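Local coordinates for protein putative alcohol dehydrogenase (Sinorhizobium meliloti, PDB 4J6F) that probably catalyses the nicotinamide-dependent oxidation of alcohols and may bind zinc, with a medium-chain dehydrogenase/reductase fold, at residues D182-T187 and I348-G353; C190-G195 and G220-Q225. All blocks are in the same frame, centred on the assembly; numbering follows the deposited sequence.

In the fold
The two interactions adjoin, their centres about 12 Å apart, where the GroES-like part of the chain meets the Rossmann-type nucleotide-binding part. Helix 182-185 of interaction 1 is followed almost at once by helix 189-201, which carries one side of interaction 2. The direct connection is made by residues 348-353: Arg349 N lies 2.8 Å from Gln225 OE1, a probable hydrogen bond, and Leu351 CD1 packs 3.5 Å from Tyr192 OH. Interaction 1 packs the chain between helix 333-344 and strand 352-357 against residues 182-187, while interaction 2 packs helix 189-201 against helix 218-229, which follows the glycine-rich turn that binds the dinucleotide in related enzymes.

Interaction 1: D182-T187 and I348-G353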
loop_
_atom_site.group_PDB
_atom_site.type_symbol
_atom_site.label_atom_id
_atom_site.label_comp_id
_atom_site.label_asym_id
_atom_site.label_seq_id
_atom_site.Cartn_x
_atom_site.Cartn_y
_atom_site.Cartn_z
ATOM N N ASP A 182 11.980 34.998 -10.589
ATOM C CA ASP A 182 11.187 34.148 -11.469
ATOM C C ASP A 182 11.841 32.771 -11.610
ATOM O O ASP A 182 11.163 31.744 -11.451
ATOM C CB ASP A 182 10.979 34.800 -12.837
ATOM C CG ASP A 182 10.229 36.133 -12.755
ATOM O OD1 ASP A 182 9.882 36.580 -11.630
ATOM O OD2 ASP A 182 9.985 36.743 -13.826
ATOM N N ILE A 183 13.150 32.744 -11.865
ATOM C CA ILE A 183 13.884 31.474 -11.928
ATOM C C ILE A 183 13.754 30.648 -10.638
ATOM O O ILE A 183 13.528 29.441 -10.698
ATOM C CB ILE A 183 15.376 31.669 -12.278
ATOM C CG1 ILE A 183 15.536 32.177 -13.728
ATOM C CG2 ILE A 183 16.140 30.370 -12.078
ATOM C CD1 ILE A 183 16.909 32.714 -14.087
ATOM N N GLU A 184 13.879 31.301 -9.483
ATOM C CA GLU A 184 13.829 30.619 -8.194
ATOM C C GLU A 184 12.458 30.008 -7.974
ATOM O O GLU A 184 12.325 28.868 -7.530
ATOM C CB GLU A 184 14.181 31.586 -7.059
ATOM C CG GLU A 184 15.637 32.049 -7.097
ATOM C CD GLU A 184 16.045 32.910 -5.911
ATOM O OE1 GLU A 184 17.142 32.649 -5.367
ATOM O OE2 GLU A 184 15.294 33.841 -5.525
ATOM N N LEU A 185 11.438 30.776 -8.321
ATOM C CA LEU A 185 10.058 30.355 -8.202
ATOM C C LEU A 185 9.718 29.182 -9.119
ATOM O O LEU A 185 8.802 28.415 -8.834
ATOM C CB LEU A 185 9.172 31.545 -8.538
ATOM C CG LEU A 185 7.838 31.687 -7.831
ATOM C CD1 LEU A 185 7.991 31.496 -6.330
ATOM C CD2 LEU A 185 7.292 33.065 -8.150
ATOM N N ALA A 186 10.448 29.041 -10.222
ATOM C CA ALA A 186 10.173 27.988 -11.206
ATOM C C ALA A 186 10.694 26.606 -10.799
ATOM O O ALA A 186 10.623 25.646 -11.571
ATOM C CB ALA A 186 10.740 28.383 -12.557
ATOM N N THR A 187 11.228 26.495 -9.591
ATOM C CA THR A 187 11.821 25.240 -9.174
ATOM C C THR A 187 10.785 24.357 -8.495
ATOM O O THR A 187 11.017 23.176 -8.309
ATOM C CB THR A 187 13.041 25.457 -8.241
ATOM O OG1 THR A 187 12.617 25.975 -6.972
ATOM C CG2 THR A 187 14.037 26.419 -8.857
ATOM N N ILE A 348 10.328 26.312 3.015
ATOM C CA ILE A 348 11.217 25.649 2.046
ATOM C C ILE A 348 11.934 26.712 1.208
ATOM O O ILE A 348 11.500 27.864 1.185
ATOM C CB ILE A 348 10.474 24.667 1.114
ATOM C CG1 ILE A 348 9.354 25.388 0.348
ATOM C CG2 ILE A 348 9.978 23.469 1.904
ATOM C CD1 ILE A 348 8.566 24.518 -0.611
ATOM N N ARG A 349 13.021 26.332 0.535
ATOM C CA ARG A 349 13.789 27.280 -0.281
ATOM C C ARG A 349 14.116 26.759 -1.699
ATOM O O ARG A 349 14.207 25.545 -1.920
ATOM C CB ARG A 349 15.047 27.754 0.472
ATOM C CG ARG A 349 16.066 26.670 0.802
ATOM C CD ARG A 349 17.287 27.253 1.498
ATOM N NE ARG A 349 18.319 26.248 1.767
ATOM C CZ ARG A 349 19.335 25.967 0.946
ATOM N NH1 ARG A 349 19.450 26.603 -0.217
ATOM N NH2 ARG A 349 20.238 25.042 1.274
ATOM N N PRO A 350 14.288 27.673 -2.671
ATOM C CA PRO A 350 14.522 27.201 -4.039
ATOM C C PRO A 350 15.907 26.593 -4.199
ATOM O O PRO A 350 16.866 27.083 -3.617
ATOM C CB PRO A 350 14.405 28.476 -4.870
ATOM C CG PRO A 350 14.879 29.547 -3.939
ATOM C CD PRO A 350 14.401 29.140 -2.570
ATOM N N LEU A 351 16.005 25.531 -4.985
ATOM C CA LEU A 351 17.284 24.891 -5.245
ATOM C C LEU A 351 17.629 24.998 -6.727
ATOM O O LEU A 351 17.228 24.163 -7.540
ATOM C CB LEU A 351 17.229 23.433 -4.796
ATOM C CG LEU A 351 16.778 23.247 -3.349
ATOM C CD1 LEU A 351 16.483 21.789 -3.043
ATOM C CD2 LEU A 351 17.831 23.822 -2.403
ATOM N N VAL A 352 18.359 26.038 -7.100
ATOM C CA VAL A 352 18.663 26.195 -8.514
ATOM C C VAL A 352 19.963 25.480 -8.863
ATOM O O VAL A 352 21.044 25.907 -8.454
ATOM C CB VAL A 352 18.686 27.670 -8.952
ATOM C CG1 VAL A 352 19.038 27.773 -10.424
ATOM C CG2 VAL A 352 17.328 28.298 -8.705
ATOM N N GLY A 353 19.843 24.393 -9.622
ATOM C CA GLY A 353 20.990 23.583 -9.995
ATOM C C GLY A 353 21.674 24.084 -11.248
ATOM O O GLY A 353 22.834 23.759 -11.483
HETATM O O HOH W 1 13.952 23.971 -5.208
#
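Pro350 lays the CB and CG side of its ring against Glu184 of helix 182-185 and Thr187 in the turn that follows. The setting is the junction of the GroES-like and Rossmann-type halves of a medium-chain dehydrogenase fold: the chain leaves helix 333-344 and enters strand 352-357, which runs parallel to strand 376-380. Pro350 CG approaches Glu184 CB at 3.8 Å, the two side chains meeting at a slant, and Pro350 CB sits 3.4 Å from Glu184 O. The glutamate reaches past the proline, CG being anti to its own carbonyl carbon (chi1 -67°), and its OE2 is hydrogen-bonded to the backbone N of Thr181.

Val352 offers one methyl to two neighbours. Its CG2 meets Thr187 CG2 at 3.8 Å and Ile183 CG2 at 4.1 Å, and in both cases the side chains stand roughly perpendicular. Thr187 thus presents a methyl to Val352 and a hydroxyl towards Pro350. With chi1 at 69°, that hydroxyl is carried back over the helix end, where OG1 donates to Glu184 O at 3.0 Å, nearly in line with the carbonyl (164°). A water bridges to the other segment, donating to Thr187 OG1 at 3.0 Å while its oxygen accepts the N-H of Leu351.

Interaction 2: C190-G195 and G220-Q225; sequences CAYLTG and GSAIIQ
Ala222 plants its methyl squarely on the ring of Tyr192: CB stands 3.3 Å from the ring centroid and only 2° off the ring normal, a CH-pi contact in which all six ring carbons are almost equally near. At the phenol end, Gln225 NE2 lies at the ring edge, in its plane, and donates a weak, bent hydrogen bond to Tyr192 OH at 3.0 Å. The amide is turned almost perpendicular to the ring, with 83° between the planes. One turn further along helix 189-201, Gly195 takes the place of a side chain with bare backbone, and Ile223 CG1 rests 3.8 Å from its CA.

Together these contacts join helices 189-201 and 218-229, whose segment axes approach to 8.4 Å and cross at -55°. In Tyr192, CG lies anti to the carbonyl carbon and beside the backbone N, which sets the ring face against the Ala222 methyl.

Further out, Phe188 meets the Tyr192 ring edge-to-face, and Ile348, Leu351 and Leu339 also pack on this tyrosine. The carboxamide of Gln225 has a second partner at its other end, where OE1 probably accepts the backbone N-H of Arg349. Ser221 OG bonds to Ala215 O and Gly217 O, tying helix 218-229 to the glycine-rich turn before it, which in related Rossmann-type domains binds the dinucleotide phosphates. Within helix 189-201, Thr194 OG1 and Thr194 N reach Cys190 O from opposite faces of its carbonyl plane.

The cohesion is therefore mainly apolar and aromatic, while the phenol oxygen, buried with the rest of the interface, gains only a weak polar partner from the glutamine amide.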
loop_
_atom_site.group_PDB
_atom_site.type_symbol
_atom_site.label_atom_id
_atom_site.label_comp_id
_atom_site.label_asym_id
_atom_site.label_seq_id
_atom_site.Cartn_x
_atom_site.Cartn_y
_atom_site.Cartn_z
ATOM N N CYS A 190 5.883 21.009 -9.947
ATOM C CA CYS A 190 5.729 19.574 -10.143
ATOM C C CYS A 190 6.325 18.743 -9.016
ATOM O O CYS A 190 5.609 17.961 -8.396
ATOM C CB CYS A 190 6.300 19.132 -11.494
ATOM S SG CYS A 190 6.118 17.361 -11.843
ATOM N N ALA A 191 7.616 18.890 -8.735
ATOM C CA ALA A 191 8.231 18.022 -7.726
ATOM C C ALA A 191 7.719 18.248 -6.295
ATOM O O ALA A 191 7.569 17.275 -5.547
ATOM C CB ALA A 191 9.744 18.084 -7.778
ATOM N N TYR A 192 7.439 19.502 -5.924
ATOM C CA TYR A 192 7.022 19.806 -4.546
ATOM C C TYR A 192 5.547 19.485 -4.301
ATOM O O TYR A 192 5.170 19.078 -3.197
ATOM C CB TYR A 192 7.399 21.237 -4.116
ATOM C CG TYR A 192 8.906 21.425 -3.925
ATOM C CD1 TYR A 192 9.780 21.358 -5.015
ATOM C CD2 TYR A 192 9.459 21.654 -2.662
ATOM C CE1 TYR A 192 11.144 21.512 -4.855
ATOM C CE2 TYR A 192 10.829 21.816 -2.496
ATOM C CZ TYR A 192 11.666 21.741 -3.598
ATOM O OH TYR A 192 13.038 21.883 -3.477
ATOM N N LEU A 193 4.718 19.630 -5.326
ATOM C CA LEU A 193 3.352 19.168 -5.211
ATOM C C LEU A 193 3.370 17.655 -5.036
ATOM O O LEU A 193 2.724 17.127 -4.115
ATOM C CB LEU A 193 2.529 19.550 -6.440
ATOM C CG LEU A 193 1.039 19.212 -6.374
ATOM C CD1 LEU A 193 0.372 19.840 -5.161
ATOM C CD2 LEU A 193 0.348 19.673 -7.647
ATOM N N THR A 194 4.122 16.974 -5.914
ATOM C CA THR A 194 4.285 15.518 -5.866
ATOM C C THR A 194 4.855 15.057 -4.520
ATOM O O THR A 194 4.292 14.175 -3.870
ATOM C CB THR A 194 5.122 15.012 -7.061
ATOM O OG1 THR A 194 4.398 15.272 -8.259
ATOM C CG2 THR A 194 5.353 13.522 -7.004
ATOM N N GLY A 195 5.956 15.668 -4.099
ATOM C CA GLY A 195 6.467 15.498 -2.739
ATOM C C GLY A 195 5.414 15.618 -1.647
ATOM O O GLY A 195 5.247 14.692 -0.857
ATOM N N GLY A 220 13.100 13.969 -4.546
ATOM C CA GLY A 220 13.910 13.586 -3.389
ATOM C C GLY A 220 14.201 14.780 -2.523
ATOM O O GLY A 220 13.825 14.819 -1.353
ATOM N N SER A 221 14.836 15.778 -3.126
ATOM C CA SER A 221 15.215 16.999 -2.430
ATOM C C SER A 221 14.013 17.664 -1.814
ATOM O O SER A 221 14.087 18.156 -0.692
ATOM C CB SER A 221 15.881 17.965 -3.394
ATOM O OG SER A 221 17.125 17.435 -3.797
ATOM N N ALA A 222 12.905 17.670 -2.547
ATOM C CA ALA A 222 11.728 18.371 -2.098
ATOM C C ALA A 222 11.236 17.700 -0.843
ATOM O O ALA A 222 10.934 18.360 0.149
ATOM C CB ALA A 222 10.654 18.356 -3.172
ATOM N N ILE A 223 11.185 16.378 -0.877
ATOM C CA ILE A 223 10.694 15.645 0.258
ATOM C C ILE A 223 11.525 15.924 1.496
ATOM O O ILE A 223 10.969 16.055 2.584
ATOM C CB ILE A 223 10.586 14.153 -0.038
ATOM C CG1 ILE A 223 9.262 13.907 -0.724
ATOM C CG2 ILE A 223 10.626 13.343 1.248
ATOM C CD1 ILE A 223 9.233 12.619 -1.473
ATOM N N ILE A 224 12.839 16.044 1.329
ATOM C CA ILE A 224 13.711 16.408 2.443
ATOM C C ILE A 224 13.296 17.749 3.065
ATOM O O ILE A 224 13.162 17.866 4.288
ATOM C CB ILE A 224 15.195 16.402 2.023
ATOM C CG1 ILE A 224 15.591 14.976 1.633
ATOM C CG2 ILE A 224 16.100 16.949 3.137
ATOM C CD1 ILE A 224 16.970 14.856 1.031
ATOM N N GLN A 225 13.065 18.745 2.221
ATOM C CA GLN A 225 12.592 20.043 2.698
ATOM C C GLN A 225 11.185 19.942 3.282
ATOM O O GLN A 225 10.937 20.405 4.406
ATOM C CB GLN A 225 12.640 21.104 1.597
ATOM C CG GLN A 225 14.035 21.505 1.147
ATOM C CD GLN A 225 14.036 22.881 0.523
ATOM O OE1 GLN A 225 14.114 23.893 1.235
ATOM N NE2 GLN A 225 13.931 22.939 -0.810
#